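Local coordinates for protein antigen TpF1 (Treponema pallidum, PDB 2FJC) that binds ferric iron as a mini-ferritin of the Dps family and probably oxidises and stores the metal inside a hollow oligomeric shell, at the interface of chains A and B. Residues are numbered along the deposited sequence; one frame, centred on the assembly and turned at random. Chains: chain A/B, Antigen TpF1.

The interface of chains A and B. Residues chain A 39-42, 44; chain B 149, 152-153.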
# COMPACT_ATOMS: atom_id res chain seq x y z
N ILE A 39 -24.30 20.22 14.04
CA ILE A 39 -25.50 19.65 13.43
C ILE A 39 -25.96 18.52 14.35
O ILE A 39 -25.21 18.07 15.22
CB ILE A 39 -25.22 19.04 12.04
CG1 ILE A 39 -24.06 18.04 12.14
CG2 ILE A 39 -24.96 20.13 11.04
CD1 ILE A 39 -23.90 17.16 10.92
N TYR A 40 -27.20 18.09 14.17
CA TYR A 40 -27.75 16.99 14.95
C TYR A 40 -28.86 16.41 14.11
O TYR A 40 -29.44 17.10 13.26
CB TYR A 40 -28.32 17.47 16.29
CG TYR A 40 -29.52 18.39 16.16
CD1 TYR A 40 -29.37 19.77 16.02
CD2 TYR A 40 -30.82 17.87 16.19
CE1 TYR A 40 -30.47 20.61 15.91
CE2 TYR A 40 -31.93 18.70 16.08
CZ TYR A 40 -31.74 20.07 15.94
OH TYR A 40 -32.83 20.89 15.85
N GLY A 41 -29.16 15.14 14.35
CA GLY A 41 -30.19 14.48 13.59
C GLY A 41 -29.74 13.08 13.26
O GLY A 41 -28.56 12.74 13.40
N ILE A 42 -30.67 12.26 12.81
CA ILE A 42 -30.38 10.88 12.47
C ILE A 42 -29.26 10.70 11.43
O ILE A 42 -28.54 9.71 11.48
CB ILE A 42 -31.69 10.18 12.02
CG1 ILE A 42 -31.83 8.84 12.74
CG2 ILE A 42 -31.73 10.04 10.51
CD1 ILE A 42 -30.74 7.86 12.43
N PHE A 44 -26.61 12.46 11.24
CA PHE A 44 -25.40 13.07 11.79
C PHE A 44 -24.05 12.55 11.28
O PHE A 44 -23.29 13.30 10.69
CB PHE A 44 -25.39 12.98 13.32
CG PHE A 44 -24.17 13.60 13.95
CD1 PHE A 44 -24.06 14.98 14.06
CD2 PHE A 44 -23.10 12.81 14.36
CE1 PHE A 44 -22.92 15.56 14.58
CE2 PHE A 44 -21.95 13.39 14.88
CZ PHE A 44 -21.86 14.77 14.99
N MET B 149 -21.40 11.34 19.74
CA MET B 149 -21.96 11.21 18.40
C MET B 149 -23.35 10.59 18.43
O MET B 149 -24.25 11.06 17.75
CB MET B 149 -21.02 10.40 17.49
CG MET B 149 -19.78 11.19 17.05
SD MET B 149 -18.91 10.57 15.58
CE MET B 149 -17.47 9.77 16.34
N ALA B 152 -25.79 13.13 19.41
CA ALA B 152 -26.05 14.06 18.34
C ALA B 152 -26.98 13.46 17.29
O ALA B 152 -27.83 14.16 16.75
CB ALA B 152 -24.75 14.52 17.70
N THR B 153 -26.83 12.17 17.00
CA THR B 153 -27.69 11.60 15.98
C THR B 153 -29.09 11.28 16.52
O THR B 153 -30.04 11.20 15.75
CB THR B 153 -27.06 10.33 15.32
OG1 THR B 153 -27.73 9.15 15.76
CG2 THR B 153 -25.61 10.23 15.64
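A:Phe44 lies flat over B:Ala152 where two four-helix-bundle subunits of the Dps family meet. The phenylalanine opens helix 44-71 of one subunit, just after the short strand 39-40 and the loop that follow the long helix 8-38, and the partner supplies the last turns of its C-terminal helix 130-154. Dps-like proteins assemble into hollow shells, and the deposited assembly holds twelve copies, so this joint is probably one of the repeated contacts that close the shell.

Starting at CB, A:Phe44 meets the threonine methyl CG2 of B:Thr153 at 3.6 Å. CG touches two methyl groups, B:Ala152 CB and that same CG2. Beyond it the ring edges part company: CD1 and CE1 run over B:Ala152 CB, whereas CD2 keeps to B:Thr153 CG2, and CE2 reaches B:Met149 CG at 3.8 Å. CZ, at the tip, returns to the alanine methyl. That methyl sits over the centre of the ring, 3.7 Å from the centroid, in a CH-pi contact. With CG anti to the backbone N (chi1 -179°), the ring extends along the partner helix from B:Thr153 towards B:Met149, whose side chain crosses it at about a right angle.

Past the CB end of A:Phe44, the backbone N of A:Gly41 donates a hydrogen bond of 2.9 Å to the carbonyl O of B:Ala152, two residues from the end of helix 130-154, where carbonyls commonly lack partners within their own helix. It is fairly straight, 162° at the hydrogen, with the donor tilted 22° from the carbonyl plane. The same oxygen lies 3.4 Å from A:Tyr40 CB, while the tyrosine ring itself turns away from the alanine.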